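Sugar-binding transport ATP-binding protein (Pyrococcus horikoshii, PDB 1V43) probably binds and hydrolyses ATP as the ATPase subunit of an ABC transporter, powering the uptake of sugars. Local coordinates at residues Leu32-Lys35 and Phe39-Leu42; Thr195-Val198 and Val203-Met206; Arg211-Asn216 and Leu221-Pro226; Val238-Phe241 and Pro245-Asn248. One frame throughout, in Å; residues are numbered along the deposited sequence.

Contact 1 (Leu32-Lys35 and Phe39-Leu42); sequences LTIK and FLVL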
loop_
_atom_site.group_PDB
_atom_site.type_symbol
_atom_site.label_atom_id
_atom_site.label_comp_id
_atom_site.label_asym_id
_atom_site.label_seq_id
_atom_site.Cartn_x
_atom_site.Cartn_y
_atom_site.Cartn_z
ATOM N N LEU A 32 -2.957 12.384 -28.026
ATOM C CA LEU A 32 -2.324 12.976 -26.865
ATOM C C LEU A 32 -1.263 14.003 -27.219
ATOM O O LEU A 32 -0.421 13.760 -28.078
ATOM C CB LEU A 32 -1.644 11.867 -26.059
ATOM C CG LEU A 32 -1.962 11.637 -24.592
ATOM C CD1 LEU A 32 -1.033 10.560 -24.027
ATOM C CD2 LEU A 32 -1.798 12.942 -23.846
ATOM N N THR A 33 -1.301 15.137 -26.537
ATOM C CA THR A 33 -0.295 16.168 -26.729
ATOM C C THR A 33 0.452 16.310 -25.401
ATOM O O THR A 33 -0.059 16.894 -24.448
ATOM C CB THR A 33 -0.917 17.513 -27.130
ATOM O OG1 THR A 33 -1.613 17.362 -28.370
ATOM C CG2 THR A 33 0.154 18.554 -27.307
ATOM N N ILE A 34 1.649 15.732 -25.350
ATOM C CA ILE A 34 2.508 15.760 -24.171
ATOM C C ILE A 34 3.349 17.031 -24.184
ATOM O O ILE A 34 4.217 17.191 -25.031
ATOM C CB ILE A 34 3.394 14.506 -24.162
ATOM C CG1 ILE A 34 2.475 13.278 -24.113
ATOM C CG2 ILE A 34 4.290 14.499 -22.949
ATOM C CD1 ILE A 34 3.097 12.016 -24.551
ATOM N N LYS A 35 3.098 17.931 -23.234
ATOM C CA LYS A 35 3.802 19.213 -23.205
ATOM C C LYS A 35 5.307 19.143 -22.993
ATOM O O LYS A 35 5.814 18.280 -22.267
ATOM C CB LYS A 35 3.137 20.153 -22.185
ATOM C CG LYS A 35 1.632 20.364 -22.483
ATOM C CD LYS A 35 0.936 21.309 -21.509
ATOM C CE LYS A 35 -0.592 21.246 -21.680
ATOM N NZ LYS A 35 -1.311 22.192 -20.773
ATOM N N PHE A 39 6.068 15.973 -16.953
ATOM C CA PHE A 39 6.237 14.606 -16.504
ATOM C C PHE A 39 4.859 13.996 -16.675
ATOM O O PHE A 39 3.967 14.260 -15.881
ATOM C CB PHE A 39 6.635 14.574 -15.024
ATOM C CG PHE A 39 7.221 13.272 -14.591
ATOM C CD1 PHE A 39 8.509 13.218 -14.070
ATOM C CD2 PHE A 39 6.509 12.091 -14.733
ATOM C CE1 PHE A 39 9.073 12.014 -13.705
ATOM C CE2 PHE A 39 7.072 10.879 -14.364
ATOM C CZ PHE A 39 8.357 10.841 -13.850
ATOM N N LEU A 40 4.659 13.230 -17.736
ATOM C CA LEU A 40 3.356 12.622 -17.937
ATOM C C LEU A 40 3.375 11.159 -17.537
ATOM O O LEU A 40 4.215 10.404 -18.006
ATOM C CB LEU A 40 2.923 12.715 -19.396
ATOM C CG LEU A 40 1.654 11.895 -19.695
ATOM C CD1 LEU A 40 0.427 12.579 -19.074
ATOM C CD2 LEU A 40 1.473 11.748 -21.197
ATOM N N VAL A 41 2.455 10.771 -16.662
ATOM C CA VAL A 41 2.355 9.376 -16.253
ATOM C C VAL A 41 1.211 8.705 -17.008
ATOM O O VAL A 41 0.118 9.267 -17.120
ATOM C CB VAL A 41 2.040 9.213 -14.744
ATOM C CG1 VAL A 41 1.764 7.742 -14.447
ATOM C CG2 VAL A 41 3.206 9.704 -13.894
ATOM N N LEU A 42 1.479 7.528 -17.565
ATOM C CA LEU A 42 0.442 6.762 -18.235
ATOM C C LEU A 42 0.073 5.730 -17.158
ATOM O O LEU A 42 0.872 4.853 -16.813
ATOM C CB LEU A 42 0.975 6.075 -19.487
ATOM C CG LEU A 42 1.582 6.958 -20.575
ATOM C CD1 LEU A 42 1.987 6.078 -21.759
ATOM C CD2 LEU A 42 0.590 8.048 -20.986
#

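Contact 2 (Thr195-Val198 and Val203-Met206); sequences TIYV and VEAM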
loop_
_atom_site.group_PDB
_atom_site.type_symbol
_atom_site.label_atom_id
_atom_site.label_comp_id
_atom_site.label_asym_id
_atom_site.label_seq_id
_atom_site.Cartn_x
_atom_site.Cartn_y
_atom_site.Cartn_z
ATOM N N THR A 195 9.083 13.743 -20.033
ATOM C CA THR A 195 9.148 12.378 -19.530
ATOM C C THR A 195 7.788 11.713 -19.592
ATOM O O THR A 195 6.795 12.283 -19.145
ATOM C CB THR A 195 9.651 12.382 -18.024
ATOM O OG1 THR A 195 10.920 13.031 -17.947
ATOM C CG2 THR A 195 9.798 10.971 -17.466
ATOM N N ILE A 196 7.759 10.506 -20.157
ATOM C CA ILE A 196 6.550 9.708 -20.279
ATOM C C ILE A 196 6.837 8.492 -19.401
ATOM O O ILE A 196 7.757 7.705 -19.652
ATOM C CB ILE A 196 6.281 9.352 -21.761
ATOM C CG1 ILE A 196 6.199 10.660 -22.567
ATOM C CG2 ILE A 196 4.968 8.558 -21.890
ATOM C CD1 ILE A 196 6.075 10.505 -24.052
ATOM N N TYR A 197 6.048 8.374 -18.344
ATOM C CA TYR A 197 6.237 7.356 -17.316
ATOM C C TYR A 197 5.063 6.395 -17.199
ATOM O O TYR A 197 3.933 6.811 -16.953
ATOM C CB TYR A 197 6.438 8.091 -15.991
ATOM C CG TYR A 197 6.999 7.305 -14.835
ATOM C CD1 TYR A 197 8.340 7.451 -14.452
ATOM C CD2 TYR A 197 6.178 6.491 -14.057
ATOM C CE1 TYR A 197 8.842 6.812 -13.315
ATOM C CE2 TYR A 197 6.669 5.850 -12.915
ATOM C CZ TYR A 197 7.999 6.021 -12.556
ATOM O OH TYR A 197 8.460 5.416 -11.425
ATOM N N VAL A 198 5.350 5.107 -17.359
ATOM C CA VAL A 198 4.328 4.075 -17.285
ATOM C C VAL A 198 4.281 3.342 -15.941
ATOM O O VAL A 198 5.300 2.826 -15.473
ATOM C CB VAL A 198 4.553 3.016 -18.375
ATOM C CG1 VAL A 198 3.683 1.788 -18.086
ATOM C CG2 VAL A 198 4.240 3.601 -19.744
ATOM N N VAL A 203 -0.800 5.397 -6.525
ATOM C CA VAL A 203 -0.092 6.289 -5.594
ATOM C C VAL A 203 1.174 6.865 -6.241
ATOM O O VAL A 203 1.489 8.044 -6.064
ATOM C CB VAL A 203 0.313 5.582 -4.279
ATOM C CG1 VAL A 203 1.323 6.448 -3.510
ATOM C CG2 VAL A 203 -0.938 5.339 -3.401
ATOM N N GLU A 204 1.894 6.035 -6.991
ATOM C CA GLU A 204 3.122 6.480 -7.656
ATOM C C GLU A 204 2.755 7.507 -8.729
ATOM O O GLU A 204 3.410 8.531 -8.878
ATOM C CB GLU A 204 3.841 5.282 -8.286
ATOM C CG GLU A 204 5.200 5.587 -8.930
ATOM C CD GLU A 204 6.079 4.336 -9.019
ATOM O OE1 GLU A 204 6.385 3.768 -7.953
ATOM O OE2 GLU A 204 6.461 3.923 -10.137
ATOM N N ALA A 205 1.689 7.229 -9.464
ATOM C CA ALA A 205 1.245 8.147 -10.500
ATOM C C ALA A 205 0.929 9.529 -9.899
ATOM O O ALA A 205 1.411 10.537 -10.388
ATOM C CB ALA A 205 0.028 7.571 -11.208
ATOM N N MET A 206 0.137 9.561 -8.829
ATOM C CA MET A 206 -0.232 10.813 -8.170
ATOM C C MET A 206 0.979 11.555 -7.629
ATOM O O MET A 206 0.990 12.780 -7.548
ATOM C CB MET A 206 -1.202 10.533 -7.021
ATOM C CG MET A 206 -2.602 10.108 -7.459
ATOM S SD MET A 206 -3.493 11.486 -8.183
ATOM C CE MET A 206 -4.107 12.299 -6.720
#

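Contact 3 (Arg211-Asn216 and Leu221-Pro226); sequences RIAVMN and LQIGSP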
loop_
_atom_site.group_PDB
_atom_site.type_symbol
_atom_site.label_atom_id
_atom_site.label_comp_id
_atom_site.label_asym_id
_atom_site.label_seq_id
_atom_site.Cartn_x
_atom_site.Cartn_y
_atom_site.Cartn_z
ATOM N N ARG A 211 0.860 15.546 -14.882
ATOM C CA ARG A 211 -0.419 15.150 -15.419
ATOM C C ARG A 211 -0.430 13.639 -15.470
ATOM O O ARG A 211 0.615 12.993 -15.519
ATOM C CB ARG A 211 -0.647 15.742 -16.802
ATOM C CG ARG A 211 -1.052 17.229 -16.788
ATOM C CD ARG A 211 -1.754 17.598 -18.088
ATOM N NE ARG A 211 -0.925 17.343 -19.264
ATOM C CZ ARG A 211 -1.398 17.284 -20.504
ATOM N NH1 ARG A 211 -0.585 17.054 -21.528
ATOM N NH2 ARG A 211 -2.694 17.441 -20.722
ATOM N N ILE A 212 -1.624 13.081 -15.445
ATOM C CA ILE A 212 -1.804 11.650 -15.469
ATOM C C ILE A 212 -2.801 11.332 -16.578
ATOM O O ILE A 212 -3.830 12.002 -16.716
ATOM C CB ILE A 212 -2.400 11.147 -14.105
ATOM C CG1 ILE A 212 -1.440 11.414 -12.948
ATOM C CG2 ILE A 212 -2.692 9.683 -14.176
ATOM C CD1 ILE A 212 -2.015 11.002 -11.582
ATOM N N ALA A 213 -2.491 10.315 -17.364
ATOM C CA ALA A 213 -3.372 9.873 -18.430
ATOM C C ALA A 213 -3.830 8.462 -18.052
ATOM O O ALA A 213 -3.054 7.516 -18.130
ATOM C CB ALA A 213 -2.619 9.844 -19.751
ATOM N N VAL A 214 -5.082 8.333 -17.636
ATOM C CA VAL A 214 -5.630 7.043 -17.238
ATOM C C VAL A 214 -6.083 6.270 -18.482
ATOM O O VAL A 214 -6.790 6.800 -19.338
ATOM C CB VAL A 214 -6.832 7.236 -16.300
ATOM C CG1 VAL A 214 -7.263 5.903 -15.700
ATOM C CG2 VAL A 214 -6.481 8.237 -15.224
ATOM N N MET A 215 -5.663 5.017 -18.576
ATOM C CA MET A 215 -6.008 4.178 -19.713
ATOM C C MET A 215 -6.658 2.876 -19.276
ATOM O O MET A 215 -6.367 2.356 -18.208
ATOM C CB MET A 215 -4.753 3.865 -20.539
ATOM C CG MET A 215 -4.163 5.056 -21.274
ATOM S SD MET A 215 -2.696 4.583 -22.220
ATOM C CE MET A 215 -3.489 3.713 -23.637
ATOM N N ASN A 216 -7.541 2.361 -20.125
ATOM C CA ASN A 216 -8.252 1.109 -19.883
ATOM C C ASN A 216 -8.675 0.561 -21.249
ATOM O O ASN A 216 -9.251 1.290 -22.060
ATOM C CB ASN A 216 -9.494 1.346 -19.011
ATOM C CG ASN A 216 -10.249 0.056 -18.703
ATOM O OD1 ASN A 216 -9.706 -0.864 -18.096
ATOM N ND2 ASN A 216 -11.505 -0.010 -19.125
ATOM N N LEU A 221 -8.973 7.306 -21.151
ATOM C CA LEU A 221 -10.194 7.692 -20.455
ATOM C C LEU A 221 -10.157 9.135 -19.986
ATOM O O LEU A 221 -11.152 9.858 -20.098
ATOM C CB LEU A 221 -10.444 6.770 -19.267
ATOM C CG LEU A 221 -10.669 5.305 -19.645
ATOM C CD1 LEU A 221 -11.123 4.525 -18.420
ATOM C CD2 LEU A 221 -11.727 5.223 -20.738
ATOM N N GLN A 222 -9.008 9.574 -19.484
ATOM C CA GLN A 222 -8.904 10.943 -18.996
ATOM C C GLN A 222 -7.456 11.374 -18.793
ATOM O O GLN A 222 -6.597 10.568 -18.448
ATOM C CB GLN A 222 -9.666 11.066 -17.656
ATOM C CG GLN A 222 -9.650 12.460 -17.008
ATOM C CD GLN A 222 -10.588 12.588 -15.801
ATOM O OE1 GLN A 222 -11.301 11.647 -15.429
ATOM N NE2 GLN A 222 -10.586 13.758 -15.186
ATOM N N ILE A 223 -7.180 12.645 -19.055
ATOM C CA ILE A 223 -5.860 13.172 -18.791
ATOM C C ILE A 223 -6.043 14.479 -18.016
ATOM O O ILE A 223 -6.936 15.276 -18.311
ATOM C CB ILE A 223 -5.005 13.411 -20.077
ATOM C CG1 ILE A 223 -3.608 13.883 -19.650
ATOM C CG2 ILE A 223 -5.666 14.434 -21.015
ATOM C CD1 ILE A 223 -2.650 14.172 -20.777
ATOM N N GLY A 224 -5.220 14.663 -16.990
ATOM C CA GLY A 224 -5.276 15.872 -16.190
ATOM C C GLY A 224 -4.277 15.817 -15.041
ATOM O O GLY A 224 -3.573 14.815 -14.853
ATOM N N SER A 225 -4.210 16.899 -14.273
ATOM C CA SER A 225 -3.323 16.968 -13.122
ATOM C C SER A 225 -3.865 16.028 -12.036
ATOM O O SER A 225 -5.048 15.696 -12.030
ATOM C CB SER A 225 -3.312 18.382 -12.555
ATOM O OG SER A 225 -4.525 18.610 -11.859
ATOM N N PRO A 226 -3.005 15.596 -11.104
ATOM C CA PRO A 226 -3.415 14.699 -10.010
ATOM C C PRO A 226 -4.679 15.221 -9.302
ATOM O O PRO A 226 -5.560 14.446 -8.931
ATOM C CB PRO A 226 -2.193 14.708 -9.098
ATOM C CG PRO A 226 -1.057 14.810 -10.110
ATOM C CD PRO A 226 -1.560 15.878 -11.048
#

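Contact 4 (Val238-Phe241 and Pro245-Asn248); sequences VATF and PEMN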
loop_
_atom_site.group_PDB
_atom_site.type_symbol
_atom_site.label_atom_id
_atom_site.label_comp_id
_atom_site.label_asym_id
_atom_site.label_seq_id
_atom_site.Cartn_x
_atom_site.Cartn_y
_atom_site.Cartn_z
ATOM N N VAL A 238 -12.169 5.845 -13.684
ATOM C CA VAL A 238 -11.144 6.755 -13.176
ATOM C C VAL A 238 -11.396 7.037 -11.685
ATOM O O VAL A 238 -10.464 7.079 -10.881
ATOM C CB VAL A 238 -11.137 8.123 -13.949
ATOM C CG1 VAL A 238 -10.145 9.062 -13.312
ATOM C CG2 VAL A 238 -10.757 7.913 -15.445
ATOM N N ALA A 239 -12.659 7.231 -11.322
ATOM C CA ALA A 239 -13.002 7.521 -9.939
ATOM C C ALA A 239 -12.527 6.427 -8.992
ATOM O O ALA A 239 -12.113 6.717 -7.876
ATOM C CB ALA A 239 -14.512 7.702 -9.787
ATOM N N THR A 240 -12.573 5.174 -9.441
ATOM C CA THR A 240 -12.184 4.059 -8.583
ATOM C C THR A 240 -10.775 3.519 -8.785
ATOM O O THR A 240 -10.369 2.599 -8.080
ATOM C CB THR A 240 -13.187 2.878 -8.718
ATOM O OG1 THR A 240 -13.176 2.390 -10.064
ATOM C CG2 THR A 240 -14.607 3.327 -8.365
ATOM N N PHE A 241 -10.023 4.075 -9.731
ATOM C CA PHE A 241 -8.671 3.581 -9.966
ATOM C C PHE A 241 -7.633 4.382 -9.184
ATOM O O PHE A 241 -6.496 3.941 -8.997
ATOM C CB PHE A 241 -8.326 3.607 -11.460
ATOM C CG PHE A 241 -7.242 2.639 -11.842
ATOM C CD1 PHE A 241 -7.527 1.282 -12.017
ATOM C CD2 PHE A 241 -5.926 3.070 -11.968
ATOM C CE1 PHE A 241 -6.516 0.377 -12.306
ATOM C CE2 PHE A 241 -4.914 2.181 -12.254
ATOM C CZ PHE A 241 -5.200 0.828 -12.425
ATOM N N PRO A 245 -8.493 3.329 0.341
ATOM C CA PRO A 245 -9.655 2.568 -0.143
ATOM C C PRO A 245 -10.382 3.339 -1.246
ATOM O O PRO A 245 -10.429 4.565 -1.232
ATOM C CB PRO A 245 -10.548 2.456 1.087
ATOM C CG PRO A 245 -9.634 2.638 2.230
ATOM C CD PRO A 245 -8.625 3.623 1.781
ATOM N N GLU A 246 -10.978 2.595 -2.166
ATOM C CA GLU A 246 -11.714 3.137 -3.295
ATOM C C GLU A 246 -12.963 3.955 -2.982
ATOM O O GLU A 246 -13.559 3.827 -1.925
ATOM C CB GLU A 246 -12.111 1.978 -4.204
ATOM C CG GLU A 246 -10.955 1.356 -4.943
ATOM C CD GLU A 246 -11.381 0.153 -5.779
ATOM O OE1 GLU A 246 -12.582 0.066 -6.140
ATOM O OE2 GLU A 246 -10.506 -0.693 -6.079
ATOM N N MET A 247 -13.372 4.782 -3.935
ATOM C CA MET A 247 -14.582 5.586 -3.783
ATOM C C MET A 247 -15.783 4.656 -3.680
ATOM O O MET A 247 -15.874 3.685 -4.427
ATOM C CB MET A 247 -14.778 6.483 -5.001
ATOM C CG MET A 247 -16.159 7.154 -5.066
ATOM S SD MET A 247 -16.399 8.174 -6.567
ATOM C CE MET A 247 -15.122 9.432 -6.328
ATOM N N ASN A 248 -16.698 4.941 -2.760
ATOM C CA ASN A 248 -17.898 4.123 -2.611
ATOM C C ASN A 248 -18.832 4.393 -3.792
ATOM O O ASN A 248 -19.155 5.543 -4.082
ATOM C CB ASN A 248 -18.623 4.471 -1.308
ATOM C CG ASN A 248 -17.783 4.194 -0.087
ATOM O OD1 ASN A 248 -17.308 5.114 0.586
ATOM N ND2 ASN A 248 -17.577 2.920 0.202
HETATM O O HOH W 1 -11.252 5.277 -5.689
#

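Contact 1 (Leu32-Lys35 and Phe39-Leu42)
With CG anti to the backbone N (chi1 171°), Leu40 reaches out of its strand toward Leu32 and Ile34, and Ile34, whose CG1 stands anti to its own carbonyl carbon (chi1 -60°), swings its longer branch out to meet it. The two side chains cross at about a right angle. Ile34 CG1 comes to 3.4 Å from Leu40 CD2, tighter than usual van der Waals contact, while Ile34 CD1 lies 3.7 Å from Leu40 CD2. Leu32 approaches Leu40 tip to tip, its CD1 4.0 Å from Leu40 CD2, and the same Leu32 methyl brushes Leu42. Backbone bonds play no part across the gap, because the strands belong to different sheets: 24-34 pairs with 12-21 in the antiparallel sheet, whereas 39-43 runs through the mixed sheet of the P-loop core. Their axes come no nearer than 9.3 Å, a spacing bridged by side chains alone. Strand 39-43 leads into the P-loop, and the side chains of Leu42 and the ATP-binding Lys50 come within about 4 Å at their nearest atoms. Being wholly apolar and buried, the contact depends on shape and exclusion of water, with one leucine methyl serving three partner carbons.

Contact 2 (Thr195-Val198 and Val203-Met206)
Tyr197 and Glu204 join a core strand to the short helix that follows it, a strand-loop-helix step in the P-loop NTPase fold of the ABC ATPase; in this family the turn between such elements carries the switch histidine of the H-loop. The tyrosine can be followed outward. Its CB packs against CE2 of the Phe39 ring, and the two rings meet at about 45°. CG is anti to the backbone N (chi1 -165°), which sends the ring toward the helix. Along its edge, Tyr197 CE2 lies 3.4 Å from Glu204 OE2, and that oxygen stays in the plane of the ring. CZ is nearly as close to it. At the tip the phenol donates to the carboxylate, Tyr197 OH to Glu204 OE2 being 2.8 Å. Glu204 arrives with its chain extended beyond CG and crosses the tyrosine at about a right angle. Its other oxygen, OE1, forms salt bridges with Arg177 and Arg181, so both ends of this buried carboxylate are engaged and its negative charge is probably stabilised. A phenylalanine here would probably leave Glu204 OE2 without its phenol donor and the carboxylate less firmly fixed in rotation. Tyr197 OH meets Glu204 OE2 from above the carboxylate plane, 59° out of it.

Contact 3 (Arg211-Asn216 and Leu221-Pro226)
Ile212 and Gly224 form a hydrogen-bonded antiparallel pair that uses both backbone groups of each: Ile212 N donates to Gly224 O at 2.7 Å, and Gly224 N returns to Ile212 O at 3.0 Å. Farther along, Val214 N donates to Gln222 O (2.8 Å) and Leu221 N to Val214 O (2.9 Å). Leu221 and Gln222 both face Val214, a classic beta bulge. Between the bonded pairs, weaker CA-H...O contacts add to the acceptors' load, as where Ile223 CA lies 3.1 Å from Ile212 O. The Gln222 amide is held outside the hairpin, OE1 by Asn234 N and NE2 by Arg232 O. Arg211, bent at chi3 (-58°), lays its guanidinium across Ile223, whose CD1 sits over one face, 3.3 Å from Arg211 NH2. Arg211 NH1 is shared between a salt bridge to Glu38 and a hydrogen bond to Thr33 O. An alanine in its place is likely to leave Glu38 without that positive mate and to strip one cover from Ile223 CD1. Strand 211-216 pairs on its other side with 39-43, so 219-224 is outermost within this chain; helix 202-208 packs on Ile212 and Pro226, and helix 236-241 on Val214 and Leu221.

Contact 4 (Val238-Phe241 and Pro245-Asn248)
The carboxylate of Glu246 turns one face to the backbone of Thr240, with Thr240 O 3.5 Å from Glu246 CD and almost directly over it. Both carboxylate oxygens are about equally far from that carbonyl oxygen, and no hydrogen bond joins these acceptors. The aliphatic part comes closer, Glu246 CG lying 3.4 Å from Thr240 O. OE1 extends past Thr240 CB and also forms a long, weak ion pair with Lys175 of the second subunit. Glu246 CG stands anti to its carbonyl carbon (chi1 -71°), which takes the extended chain back over the backbone of Thr240. This is the passage from the ABC ATPase fold to the C-terminal part, which in MalK-type subunits is built of OB-like beta domains: helix 236-241 is met by the loop leading into strand 248-255. Met247 makes the apolar half of the contact. Its SD lies 3.8 Å from Ala239 CB, and the bend at chi3 keeps CE beside the same methyl, 3.9 Å from Ala239 CB. Phe363 touches both residues. A water molecule bridges the backbones, accepting from Met247 N at 2.8 Å and hydrogen-bonded to Ala239 O, which also receives a weak bond from Arg289. The hydroxyl of Thr240 turns back along the chain, where OG1 is hydrogen-bonded to Val236 O.

In the fold
Read from the N terminus, the four contacts follow one another in series, none enclosing or crossing another. Contact 1 closes a three-residue turn and joins the antiparallel sheet to strand 39-43 of the mixed sheet. Contact 2, reached much later in the chain, closes the turn between strand 194-199 and helix 202-208; its strand lies beside 39-43, with Leu42 N 2.6 Å from Tyr197 O. Contact 3 closes the hairpin on the other side of 39-43, and Met206 and Ile212 pack it against the helix of contact 2. Contact 4 closes the turn after helix 236-241, where Val238 rests on contact 3, and so ties the ATPase core to the OB-type C-terminal part.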